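Local coordinates for protein beta-mannosidase (Hypocrea lixii, PDB 4UOJ) that probably hydrolyses terminal non-reducing beta-D-mannose residues of mannosides, as a glycoside hydrolase of family 2, at residues W38-E43 against W87-K92; D110-Y115 against G126-Q131; V877-G882 against F904-G909; G897-N902 against K912-T917. One frame throughout, in Å; residues are numbered along the deposited sequence.

Contact 1. Residues W38-E43 against W87-K92. With NAG (2-acetamido-2-deoxy-beta-D-glucopyranose), chain G.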
# COMPACT_ATOMS: atom_id res chain seq x y z
N TRP A 38 -31.22 9.01 -8.10
CA TRP A 38 -30.31 9.97 -8.71
C TRP A 38 -30.30 9.95 -10.25
O TRP A 38 -30.47 8.89 -10.86
CB TRP A 38 -28.88 9.76 -8.17
CG TRP A 38 -28.77 10.06 -6.71
CD1 TRP A 38 -28.94 9.18 -5.68
CD2 TRP A 38 -28.52 11.33 -6.11
NE1 TRP A 38 -28.81 9.82 -4.48
CE2 TRP A 38 -28.53 11.15 -4.71
CE3 TRP A 38 -28.26 12.62 -6.62
CZ2 TRP A 38 -28.31 12.20 -3.82
CZ3 TRP A 38 -28.05 13.66 -5.74
CH2 TRP A 38 -28.08 13.45 -4.35
N THR A 39 -30.06 11.11 -10.85
CA THR A 39 -29.93 11.28 -12.30
C THR A 39 -28.64 12.06 -12.59
O THR A 39 -28.39 13.10 -11.96
CB THR A 39 -31.18 11.98 -12.87
OG1 THR A 39 -32.34 11.22 -12.52
CG2 THR A 39 -31.12 12.12 -14.38
N VAL A 40 -27.83 11.55 -13.52
CA VAL A 40 -26.57 12.19 -13.91
C VAL A 40 -26.76 12.87 -15.25
O VAL A 40 -27.21 12.25 -16.20
CB VAL A 40 -25.37 11.22 -13.92
CG1 VAL A 40 -24.09 11.94 -14.34
CG2 VAL A 40 -25.18 10.58 -12.56
N THR A 41 -26.34 14.14 -15.30
CA THR A 41 -26.39 14.98 -16.50
C THR A 41 -25.06 15.64 -16.78
O THR A 41 -24.33 15.97 -15.88
CB THR A 41 -27.45 16.10 -16.36
OG1 THR A 41 -27.37 16.67 -15.06
CG2 THR A 41 -28.83 15.56 -16.53
N ASN A 42 -24.75 15.81 -18.05
CA ASN A 42 -23.53 16.47 -18.44
C ASN A 42 -23.65 17.99 -18.48
O ASN A 42 -24.66 18.54 -18.13
CB ASN A 42 -23.01 15.91 -19.76
CG ASN A 42 -23.87 16.26 -20.94
OD1 ASN A 42 -25.06 16.31 -20.85
ND2 ASN A 42 -23.25 16.46 -22.07
N GLU A 43 -22.58 18.66 -18.88
CA GLU A 43 -22.59 20.10 -19.00
C GLU A 43 -23.53 20.63 -20.06
O GLU A 43 -24.12 21.66 -19.89
CB GLU A 43 -21.20 20.63 -19.28
CG GLU A 43 -20.85 21.81 -18.42
CD GLU A 43 -19.63 22.55 -18.91
OE1 GLU A 43 -18.52 22.06 -18.72
OE2 GLU A 43 -19.78 23.63 -19.46
N TRP A 87 -20.36 17.42 -14.49
CA TRP A 87 -21.32 16.34 -14.30
C TRP A 87 -22.13 16.66 -13.07
O TRP A 87 -21.58 16.96 -12.03
CB TRP A 87 -20.62 14.95 -14.22
CG TRP A 87 -19.97 14.59 -15.49
CD1 TRP A 87 -18.71 14.91 -15.88
CD2 TRP A 87 -20.60 13.98 -16.63
NE1 TRP A 87 -18.49 14.50 -17.17
CE2 TRP A 87 -19.64 13.92 -17.65
CE3 TRP A 87 -21.87 13.46 -16.87
CZ2 TRP A 87 -19.91 13.36 -18.90
CZ3 TRP A 87 -22.14 12.90 -18.10
CH2 TRP A 87 -21.17 12.87 -19.10
N THR A 88 -23.44 16.64 -13.21
CA THR A 88 -24.36 16.99 -12.13
C THR A 88 -25.16 15.76 -11.69
O THR A 88 -25.74 15.06 -12.51
CB THR A 88 -25.30 18.16 -12.55
OG1 THR A 88 -24.53 19.28 -13.02
CG2 THR A 88 -26.20 18.61 -11.42
N TYR A 89 -25.18 15.54 -10.38
CA TYR A 89 -25.93 14.48 -9.71
C TYR A 89 -27.16 15.13 -9.11
O TYR A 89 -27.05 15.96 -8.23
CB TYR A 89 -25.07 13.82 -8.62
CG TYR A 89 -24.18 12.73 -9.14
CD1 TYR A 89 -23.02 13.03 -9.85
CD2 TYR A 89 -24.48 11.40 -8.92
CE1 TYR A 89 -22.20 12.03 -10.34
CE2 TYR A 89 -23.66 10.39 -9.39
CZ TYR A 89 -22.53 10.71 -10.11
OH TYR A 89 -21.73 9.71 -10.59
N THR A 90 -28.32 14.80 -9.65
CA THR A 90 -29.57 15.39 -9.20
C THR A 90 -30.49 14.34 -8.63
O THR A 90 -30.80 13.38 -9.31
CB THR A 90 -30.22 16.17 -10.35
OG1 THR A 90 -29.27 17.11 -10.85
CG2 THR A 90 -31.49 16.90 -9.92
N SER A 91 -30.94 14.55 -7.40
CA SER A 91 -31.90 13.66 -6.75
C SER A 91 -33.32 13.97 -7.21
O SER A 91 -33.62 15.09 -7.64
CB SER A 91 -31.83 13.81 -5.24
OG SER A 91 -32.65 14.89 -4.79
N LYS A 92 -34.22 13.00 -7.08
CA LYS A 92 -35.64 13.24 -7.28
C LYS A 92 -36.10 13.98 -6.01
O LYS A 92 -35.38 13.94 -5.01
CB LYS A 92 -36.40 11.90 -7.44
CG LYS A 92 -36.18 11.19 -8.78
CD LYS A 92 -36.93 11.83 -9.94
CE LYS A 92 -36.49 11.28 -11.28
NZ LYS A 92 -37.21 11.93 -12.40
C1 NAG G . -18.96 23.48 -13.11
C2 NAG G . -19.89 24.71 -13.22
C3 NAG G . -19.33 25.90 -12.47
C4 NAG G . -18.95 25.49 -11.04
C5 NAG G . -18.13 24.19 -11.01
C6 NAG G . -17.86 23.63 -9.61
C7 NAG G . -21.23 24.73 -15.29
C8 NAG G . -21.25 25.12 -16.75
N2 NAG G . -20.10 25.05 -14.62
O3 NAG G . -20.33 26.90 -12.43
O4 NAG G . -18.19 26.55 -10.50
O5 NAG G . -18.81 23.16 -11.73
O6 NAG G . -19.02 23.15 -8.95
O7 NAG G . -22.18 24.16 -14.76
O HOH W 1 -28.74 15.78 -13.14
O HOH W 2 -33.32 12.26 -10.34

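Contact 2. Residues D110-Y115 against G126-Q131. With MAN (alpha-D-mannopyranose), chain B; MAN (alpha-D-mannopyranose), chain C; NAG (2-acetamido-2-deoxy-beta-D-glucopyranose), chain D; MAN (alpha-D-mannopyranose), chain E.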
# COMPACT_ATOMS: atom_id res chain seq x y z
N ASP A 110 -19.41 12.44 3.38
CA ASP A 110 -18.12 11.87 3.80
C ASP A 110 -17.05 12.01 2.72
O ASP A 110 -15.86 11.81 2.99
CB ASP A 110 -18.27 10.41 4.27
CG ASP A 110 -19.17 10.22 5.49
OD1 ASP A 110 -19.45 11.21 6.18
OD2 ASP A 110 -19.61 9.08 5.77
N GLY A 111 -17.48 12.39 1.52
CA GLY A 111 -16.58 12.61 0.40
C GLY A 111 -17.27 13.03 -0.88
O GLY A 111 -18.21 12.37 -1.36
N LEU A 112 -16.77 14.13 -1.43
CA LEU A 112 -17.16 14.65 -2.73
C LEU A 112 -15.92 14.95 -3.55
O LEU A 112 -14.99 15.54 -3.06
CB LEU A 112 -17.95 15.93 -2.58
CG LEU A 112 -19.27 15.78 -1.83
CD1 LEU A 112 -19.81 17.14 -1.47
CD2 LEU A 112 -20.28 15.02 -2.67
N ASP A 113 -15.91 14.51 -4.80
CA ASP A 113 -14.74 14.57 -5.63
C ASP A 113 -15.00 15.33 -6.91
O ASP A 113 -15.65 14.83 -7.78
CB ASP A 113 -14.32 13.12 -5.95
CG ASP A 113 -13.01 13.03 -6.72
OD1 ASP A 113 -12.21 13.96 -6.72
OD2 ASP A 113 -12.76 11.99 -7.33
N THR A 114 -14.42 16.51 -7.05
CA THR A 114 -13.81 17.30 -5.97
C THR A 114 -14.48 18.70 -5.86
O THR A 114 -15.15 18.94 -4.88
CB THR A 114 -12.28 17.42 -6.14
OG1 THR A 114 -11.66 16.19 -5.78
CG2 THR A 114 -11.70 18.47 -5.23
N TYR A 115 -14.28 19.57 -6.85
CA TYR A 115 -14.91 20.89 -6.91
C TYR A 115 -16.37 20.68 -7.22
O TYR A 115 -16.71 20.16 -8.28
CB TYR A 115 -14.29 21.79 -7.99
CG TYR A 115 -12.83 22.12 -7.81
CD1 TYR A 115 -12.42 23.04 -6.85
CD2 TYR A 115 -11.87 21.59 -8.64
CE1 TYR A 115 -11.08 23.37 -6.70
CE2 TYR A 115 -10.53 21.91 -8.50
CZ TYR A 115 -10.13 22.81 -7.53
OH TYR A 115 -8.79 23.15 -7.39
N GLY A 126 -23.34 25.21 -0.46
CA GLY A 126 -21.93 24.92 -0.30
C GLY A 126 -21.16 24.84 -1.57
O GLY A 126 -21.69 24.50 -2.59
N THR A 127 -19.87 25.13 -1.50
CA THR A 127 -18.96 24.93 -2.63
C THR A 127 -17.68 24.15 -2.23
O THR A 127 -16.60 24.72 -2.15
CB THR A 127 -18.66 26.23 -3.38
OG1 THR A 127 -18.08 27.16 -2.47
CG2 THR A 127 -19.91 26.80 -4.07
N PRO A 128 -17.79 22.82 -2.00
CA PRO A 128 -16.63 22.05 -1.60
C PRO A 128 -15.50 21.96 -2.63
O PRO A 128 -15.74 21.91 -3.83
CB PRO A 128 -17.22 20.68 -1.27
CG PRO A 128 -18.45 20.58 -2.05
CD PRO A 128 -19.00 21.97 -2.09
N ASP A 129 -14.25 21.91 -2.15
CA ASP A 129 -13.05 21.83 -2.99
C ASP A 129 -11.94 20.89 -2.41
O ASP A 129 -10.74 21.17 -2.55
CB ASP A 129 -12.50 23.23 -3.23
CG ASP A 129 -12.09 23.97 -1.96
OD1 ASP A 129 -12.49 23.52 -0.86
OD2 ASP A 129 -11.40 25.01 -2.08
N ASN A 130 -12.36 19.79 -1.76
CA ASN A 130 -11.43 18.79 -1.21
C ASN A 130 -12.08 17.42 -1.18
O ASN A 130 -13.11 17.23 -0.55
CB ASN A 130 -10.94 19.17 0.19
CG ASN A 130 -9.66 18.48 0.61
OD1 ASN A 130 -9.45 17.28 0.38
ND2 ASN A 130 -8.78 19.21 1.25
N GLN A 131 -11.46 16.46 -1.87
CA GLN A 131 -11.89 15.08 -1.95
C GLN A 131 -11.81 14.39 -0.59
O GLN A 131 -12.62 13.49 -0.29
CB GLN A 131 -10.99 14.34 -2.97
CG GLN A 131 -11.41 12.89 -3.26
CD GLN A 131 -10.54 12.16 -4.26
OE1 GLN A 131 -9.68 12.72 -4.94
NE2 GLN A 131 -10.78 10.86 -4.36
C1 MAN B . -9.87 30.08 -5.18
C2 MAN B . -8.59 29.29 -4.92
C3 MAN B . -8.88 27.79 -5.01
C4 MAN B . -10.05 27.38 -4.10
C5 MAN B . -11.28 28.27 -4.32
C6 MAN B . -12.35 28.06 -3.26
O2 MAN B . -8.09 29.60 -3.62
O3 MAN B . -7.71 27.09 -4.63
O4 MAN B . -10.41 26.03 -4.33
O5 MAN B . -10.91 29.66 -4.27
O6 MAN B . -13.56 28.75 -3.59
C1 MAN C . -23.26 31.79 -3.05
C2 MAN C . -24.11 32.76 -2.24
C3 MAN C . -23.58 32.88 -0.81
C4 MAN C . -23.44 31.51 -0.13
C5 MAN C . -22.59 30.58 -1.02
C6 MAN C . -22.54 29.15 -0.50
O2 MAN C . -25.43 32.23 -2.17
O3 MAN C . -24.47 33.68 -0.03
O4 MAN C . -22.85 31.65 1.17
O5 MAN C . -23.11 30.54 -2.35
O6 MAN C . -21.46 28.49 -1.15
C1 NAG D . -18.71 26.87 -9.22
C2 NAG D . -17.66 27.66 -8.47
C3 NAG D . -18.27 28.18 -7.17
C4 NAG D . -19.56 28.91 -7.44
C5 NAG D . -20.50 28.03 -8.23
C6 NAG D . -21.77 28.78 -8.57
C7 NAG D . -15.41 26.96 -8.82
C8 NAG D . -14.31 26.10 -8.34
N2 NAG D . -16.52 26.85 -8.15
O3 NAG D . -17.36 29.04 -6.52
O4 NAG D . -20.20 29.10 -6.21
O5 NAG D . -19.82 27.72 -9.42
O6 NAG D . -21.33 29.69 -9.55
O7 NAG D . -15.25 27.70 -9.75
C1 MAN E . -19.81 30.36 -5.69
C2 MAN E . -20.78 30.60 -4.53
C3 MAN E . -21.38 32.01 -4.57
C4 MAN E . -20.28 33.02 -4.86
C5 MAN E . -19.65 32.75 -6.22
C6 MAN E . -18.18 33.08 -6.25
O2 MAN E . -20.09 30.34 -3.30
O3 MAN E . -22.01 32.40 -3.35
O4 MAN E . -20.82 34.32 -4.84
O5 MAN E . -19.86 31.40 -6.67
O6 MAN E . -17.88 33.52 -7.53
O HOH W 3 -13.10 12.23 2.22
O HOH W 4 -14.96 15.50 0.17
O HOH W 5 -14.95 18.50 -2.26
O HOH W 6 -10.78 9.85 -7.01

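Contact 3. Residues V877-G882 against F904-G909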
# COMPACT_ATOMS: atom_id res chain seq x y z
N VAL A 877 2.79 -32.30 -9.03
CA VAL A 877 3.69 -31.92 -10.10
C VAL A 877 4.92 -32.81 -10.00
O VAL A 877 5.58 -32.85 -8.96
CB VAL A 877 4.10 -30.41 -10.07
CG1 VAL A 877 4.73 -30.02 -11.40
CG2 VAL A 877 2.90 -29.52 -9.76
N GLU A 878 5.22 -33.51 -11.08
CA GLU A 878 6.39 -34.35 -11.16
C GLU A 878 7.17 -34.13 -12.44
O GLU A 878 6.61 -34.19 -13.52
CB GLU A 878 6.00 -35.83 -11.02
CG GLU A 878 7.19 -36.77 -10.85
CD GLU A 878 6.85 -38.26 -10.87
OE1 GLU A 878 5.67 -38.61 -11.13
OE2 GLU A 878 7.78 -39.06 -10.64
N ALA A 879 8.47 -33.93 -12.27
CA ALA A 879 9.44 -33.92 -13.34
C ALA A 879 9.94 -35.33 -13.56
O ALA A 879 10.43 -35.98 -12.69
CB ALA A 879 10.58 -33.01 -12.97
N THR A 880 9.81 -35.79 -14.76
CA THR A 880 9.99 -37.16 -15.09
C THR A 880 11.35 -37.45 -15.72
O THR A 880 11.96 -38.43 -15.41
CB THR A 880 8.77 -37.56 -15.92
OG1 THR A 880 7.80 -38.11 -15.04
CG2 THR A 880 9.06 -38.50 -17.05
N ALA A 881 11.80 -36.60 -16.61
CA ALA A 881 13.02 -36.84 -17.35
C ALA A 881 14.25 -36.18 -16.78
O ALA A 881 15.32 -36.62 -17.01
CB ALA A 881 12.83 -36.44 -18.79
N GLY A 882 14.10 -35.09 -16.07
CA GLY A 882 15.22 -34.33 -15.53
C GLY A 882 14.83 -33.17 -14.65
O GLY A 882 13.71 -33.11 -14.17
N PHE A 904 9.37 -22.82 -8.83
CA PHE A 904 10.27 -23.66 -8.03
C PHE A 904 11.09 -24.64 -8.88
O PHE A 904 10.77 -24.89 -10.03
CB PHE A 904 9.48 -24.42 -6.94
CG PHE A 904 8.27 -25.16 -7.44
CD1 PHE A 904 8.39 -26.41 -8.01
CD2 PHE A 904 6.99 -24.60 -7.33
CE1 PHE A 904 7.25 -27.08 -8.50
CE2 PHE A 904 5.87 -25.27 -7.82
CZ PHE A 904 6.00 -26.50 -8.41
N VAL A 905 12.13 -25.19 -8.28
CA VAL A 905 12.98 -26.19 -8.88
C VAL A 905 12.40 -27.56 -8.54
O VAL A 905 11.99 -27.78 -7.41
CB VAL A 905 14.47 -26.04 -8.43
CG1 VAL A 905 15.35 -27.17 -8.98
CG2 VAL A 905 15.04 -24.70 -8.86
N LEU A 906 12.35 -28.46 -9.52
CA LEU A 906 11.92 -29.85 -9.37
C LEU A 906 13.01 -30.79 -9.86
O LEU A 906 13.47 -30.67 -11.00
CB LEU A 906 10.64 -30.13 -10.16
CG LEU A 906 9.30 -30.08 -9.44
CD1 LEU A 906 8.20 -30.58 -10.35
CD2 LEU A 906 9.30 -30.93 -8.20
N ARG A 907 13.42 -31.74 -9.01
CA ARG A 907 14.39 -32.78 -9.33
C ARG A 907 13.56 -33.97 -9.81
O ARG A 907 12.44 -34.12 -9.34
CB ARG A 907 15.19 -33.15 -8.09
CG ARG A 907 16.14 -32.06 -7.61
CD ARG A 907 16.68 -32.32 -6.21
NE ARG A 907 17.59 -33.46 -6.20
CZ ARG A 907 18.29 -33.87 -5.15
NH1 ARG A 907 18.17 -33.23 -4.00
NH2 ARG A 907 19.10 -34.91 -5.26
N PRO A 908 14.05 -34.80 -10.75
CA PRO A 908 13.22 -35.91 -11.23
C PRO A 908 12.83 -36.91 -10.15
O PRO A 908 13.65 -37.24 -9.28
CB PRO A 908 14.08 -36.56 -12.34
CG PRO A 908 15.48 -36.14 -12.04
CD PRO A 908 15.36 -34.77 -11.44
N GLY A 909 11.59 -37.38 -10.20
CA GLY A 909 11.06 -38.35 -9.24
C GLY A 909 10.48 -37.76 -7.96
O GLY A 909 9.75 -38.44 -7.24
O HOH W 7 9.77 -34.09 -9.94

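Contact 4. Residues G897-N902 against K912-T917. With CD (cadmium ion), chain F.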
# COMPACT_ATOMS: atom_id res chain seq x y z
N GLY A 897 -7.50 -16.62 -7.11
CA GLY A 897 -6.72 -17.16 -6.00
C GLY A 897 -5.24 -17.25 -6.28
O GLY A 897 -4.71 -16.48 -7.06
N PHE A 898 -4.57 -18.20 -5.63
CA PHE A 898 -3.11 -18.41 -5.75
C PHE A 898 -2.71 -19.79 -5.24
O PHE A 898 -3.35 -20.34 -4.33
CB PHE A 898 -2.30 -17.31 -5.01
CG PHE A 898 -2.81 -16.99 -3.63
CD1 PHE A 898 -2.38 -17.73 -2.53
CD2 PHE A 898 -3.70 -15.96 -3.42
CE1 PHE A 898 -2.86 -17.45 -1.25
CE2 PHE A 898 -4.19 -15.67 -2.15
CZ PHE A 898 -3.76 -16.43 -1.06
N PHE A 899 -1.67 -20.32 -5.84
CA PHE A 899 -1.04 -21.56 -5.46
C PHE A 899 -0.22 -21.42 -4.20
O PHE A 899 0.23 -20.36 -3.88
CB PHE A 899 -0.18 -22.08 -6.62
CG PHE A 899 -0.97 -22.47 -7.82
CD1 PHE A 899 -1.62 -23.67 -7.86
CD2 PHE A 899 -1.08 -21.62 -8.87
CE1 PHE A 899 -2.37 -24.02 -8.94
CE2 PHE A 899 -1.84 -21.94 -9.96
CZ PHE A 899 -2.48 -23.15 -10.00
N ASP A 900 -0.04 -22.52 -3.49
CA ASP A 900 0.78 -22.52 -2.28
C ASP A 900 2.29 -22.41 -2.50
O ASP A 900 3.02 -22.18 -1.57
CB ASP A 900 0.37 -23.60 -1.25
CG ASP A 900 0.87 -24.97 -1.56
OD1 ASP A 900 1.93 -25.15 -2.15
OD2 ASP A 900 0.19 -25.91 -1.17
N ASP A 901 2.71 -22.64 -3.73
CA ASP A 901 4.04 -22.36 -4.18
C ASP A 901 4.00 -22.30 -5.68
O ASP A 901 3.08 -22.77 -6.26
CB ASP A 901 5.03 -23.42 -3.71
CG ASP A 901 6.44 -22.92 -3.70
OD1 ASP A 901 6.67 -21.72 -3.61
OD2 ASP A 901 7.32 -23.73 -3.78
N ASN A 902 4.99 -21.69 -6.28
CA ASN A 902 5.14 -21.58 -7.72
C ASN A 902 6.55 -21.08 -8.03
O ASN A 902 7.23 -20.58 -7.13
CB ASN A 902 4.06 -20.67 -8.34
CG ASN A 902 3.45 -21.20 -9.63
OD1 ASN A 902 3.93 -22.15 -10.23
ND2 ASN A 902 2.38 -20.57 -10.06
N LYS A 912 5.86 -33.29 -5.98
CA LYS A 912 5.55 -32.03 -5.33
C LYS A 912 4.04 -31.84 -5.30
O LYS A 912 3.39 -31.91 -6.33
CB LYS A 912 6.26 -30.90 -6.10
CG LYS A 912 5.91 -29.47 -5.70
CD LYS A 912 6.87 -28.90 -4.68
CE LYS A 912 6.63 -27.42 -4.45
NZ LYS A 912 7.26 -26.96 -3.20
N GLU A 913 3.50 -31.61 -4.11
CA GLU A 913 2.09 -31.34 -3.88
C GLU A 913 1.89 -29.81 -3.77
O GLU A 913 2.57 -29.15 -2.99
CB GLU A 913 1.61 -32.02 -2.61
CG GLU A 913 1.28 -33.48 -2.79
CD GLU A 913 0.93 -34.22 -1.53
OE1 GLU A 913 0.48 -33.58 -0.56
OE2 GLU A 913 1.12 -35.45 -1.50
N VAL A 914 1.01 -29.25 -4.60
CA VAL A 914 0.73 -27.81 -4.61
C VAL A 914 -0.77 -27.57 -4.43
O VAL A 914 -1.58 -27.95 -5.28
CB VAL A 914 1.29 -27.09 -5.87
CG1 VAL A 914 1.01 -25.61 -5.81
CG2 VAL A 914 2.79 -27.34 -6.06
N GLY A 915 -1.13 -26.94 -3.33
CA GLY A 915 -2.51 -26.55 -3.04
C GLY A 915 -2.84 -25.19 -3.63
O GLY A 915 -1.94 -24.46 -4.08
N PHE A 916 -4.13 -24.85 -3.65
CA PHE A 916 -4.61 -23.58 -4.17
C PHE A 916 -5.62 -22.94 -3.22
O PHE A 916 -6.57 -23.59 -2.82
CB PHE A 916 -5.23 -23.79 -5.56
CG PHE A 916 -5.57 -22.53 -6.35
CD1 PHE A 916 -4.61 -21.90 -7.14
CD2 PHE A 916 -6.85 -22.01 -6.33
CE1 PHE A 916 -4.93 -20.77 -7.88
CE2 PHE A 916 -7.18 -20.87 -7.08
CZ PHE A 916 -6.22 -20.26 -7.85
N THR A 917 -5.41 -21.66 -2.88
CA THR A 917 -6.34 -20.87 -2.09
C THR A 917 -7.40 -20.35 -3.06
O THR A 917 -7.12 -19.45 -3.82
CB THR A 917 -5.61 -19.77 -1.32
OG1 THR A 917 -4.66 -20.37 -0.44
CG2 THR A 917 -6.56 -18.90 -0.53
CD CD F . -1.03 -35.13 0.02
O HOH W 8 -2.29 -21.36 -1.27
O HOH W 9 1.05 -28.43 -0.43
O HOH W 10 4.05 -26.79 -2.36

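Contact 1. Residues W38-E43 against W87-K92
Thr90 O is gripped by two donors, the backbone N of Thr39 at 2.8 Å and water 2, which also bonds Thr39 OG1 and so ties a side-chain hydroxyl to the opposite strand. A softer CA-H contact from Trp38 reaches the same oxygen. Thr90 N bonds back to Thr39 O, and Thr41 and Thr88 make the same pair of bonds two residues further on, with Thr88 N 2.9 Å from Thr41 O. On the threonine face, water 1 donates to Thr39 O and links the hydroxyls Thr41 OG1 and Thr90 OG1. The reverse face is aromatic. Val40 holds CG1 anti to its backbone N (chi1 180°), which swings CG2 over the face of the Tyr89 ring, 3.6 Å from its centroid, and turns CG1 to Trp87 CE3 at 3.7 Å. Ser91 CB sits over the six-membered ring of Trp38 in the same CH-pi manner, and Asn42 CB lies over the six-membered ring of Trp87, 3.8 Å from its centroid. The polar ends of these rings are met outside the pair: Trp38 NE1 by Leu33 O, Trp87 NE1 by Ile82 O, Tyr89 OH by Asp60. With threonines on one side and rings on the other, the two antiparallel strands are neighbours inside the six-stranded sheet of the galactose-binding-like beta-sandwich, between strands 48-51 and 152-156, its aromatic face lying against helix 57-63.

Contact 2. Residues D110-Y115 against G126-Q131
The two segments, their touching parts directed 120° apart, meet as loops rather than as paired strands: Leu112 O takes the CA-H of Gln131 at 3.3 Å from CA, and Pro128 O takes that of Tyr115. The side chains of Asp113 and Gln131 lie alongside, pointing the same way, carboxylate and amide stacked with planes 18° apart. Asp113 OD1 and Gln131 OE1, both acceptors, come within 3.3 Å; the backbone N of Glu194 bonds Gln131 OE1 and Lys193 pairs with Asp113 OD2, which probably eases the encounter. Each loop carries the chain from one sheet of the galactose-binding-like sandwich to the other, residues 110-115 leading to strand 116-120, residues 126-131 back toward strand 135-138, and the peptide before Thr114 is cis. In this crossing Leu112 CD1 packs on Pro128 CG at 3.7 Å. Water 5 accepts from Asn130 N and sits 2.7 Å from Thr114 O. Farther out, Tyr115 CD1 touches Asp129 CB at 3.6 Å, and the ring presents its edge to O4 of the chain B mannose, which donates to Asp129 OD2 at 2.7 Å. Asp129 CG stands between its backbone N and carbonyl carbon (chi1 61°), a crowded position that brings the carboxylate to the glycan.

Contact 3. Residues V877-G882 against F904-G909
Two crossings between the sheets of the C-terminal Ig-fold sandwich meet here: strand 874-879 leaves the four-stranded sheet for strand 884-890, and strand 904-906 leaves the three-stranded one for strand 911-921. The strand segments lie 8.2 Å apart at their closest and run at 54°, as facing layers rather than neighbours in a sheet. Between them Leu906 reaches across, its CD1 3.7 Å from Val877 CG1, the two side chains crossing at about a right angle. The valine serves this contact because CG1 is anti to the backbone N (chi1 -165°). Farther along, Ala879 CB meets Leu906 CB at 4.0 Å. Where the crossings close up, the bonds are made by backbone. Gly909 N donates to Ala879 O at 3.1 Å, nearly end-on to the carbonyl, and the CA-H of Pro908 points at that oxygen too. Water 7 bridges the two backbones, accepting from Ala879 N at 2.7 Å while lying equally near Arg907 O. The ring of Pro908 lies against Gly882, its CD 3.6 Å from Gly882 O and its CG near Gly882 CA. A glycine in place of Pro908 would lose this ring, is likely to leave the Gly882 backbone without its cover, and would probably free the chain to swing Gly909 N off Ala879 O. Since the polar links rest on main-chain atoms and one water, that part of the join probably depends on the course of the two backbones, while Leu906 and Pro908 supply much of the apolar cover.

Contact 4. Residues G897-N902 against K912-T917
Phe916 sets CG anti to its backbone N (chi1 -170°) while Phe899 sets CG anti to its carbonyl carbon (chi1 -66°), and these torsions bring the edge of Phe916 onto the face of Phe899. CD1 of Phe916 stands over the centre of that ring; the pair is T-shaped, centroids 4.8 Å apart and planes at 68°. Phe899 CB also rests on Val914 CG1 at 3.8 Å. An alanine in place of Phe899 would remove the face that receives Phe916, would probably open a gap beside Leu889 and leave the Phe916 ring freer to turn. One face of Phe916 lies under Phe898 N, against backbone that has no side chain at Gly897, where a CB would collide with Thr917 O. Strand 895-899 is the outermost of its Ig-fold sheet and pairs antiparallel with strand 911-921, although the chain visits the other sheet at strand 904-906 between them. Thr917 N donates to Phe898 O at 2.8 Å, and on that side Thr917 CB covers the Phe898 ring, which also stacks with Trp726. Beyond the strand end, Asp900 grips Gly915 twice: Asp900 N bonds Gly915 O, and Asp900 OD2 takes Gly915 N at 2.7 Å, met from above the carboxylate plane. Asp901 OD2 forms a salt bridge with Lys912 NZ at 3.3 Å, using its anti lone pair, while Asp901 OD1 pairs with Arg735, so two cations share the carboxylate. Glu913, turned away from the contact, binds a cadmium ion with both carboxylate oxygens, OE1 at 2.2 Å and OE2 at 2.7 Å.

In the fold
Contact 2 is buried and the other three only partly so. Contacts 1 and 2 belong to the galactose-binding-like sandwich, their centres about 16 Å apart: the first pairs strands within one sheet, the second joins loops that change sheets and touches glycan at its rim. Contacts 3 and 4 repeat that division in the Ig-fold domain, on the opposite side of the chain's centre from contact 2. They touch each other, Val877 N lying 2.8 Å from Lys912 O in a probable hydrogen bond. Strand pairing brings backbone ladders and aromatic faces in contacts 1 and 4; in 2 and 3 CA-H contacts, bridging waters and proline contacts prevail, with a single direct backbone hydrogen bond in contact 3.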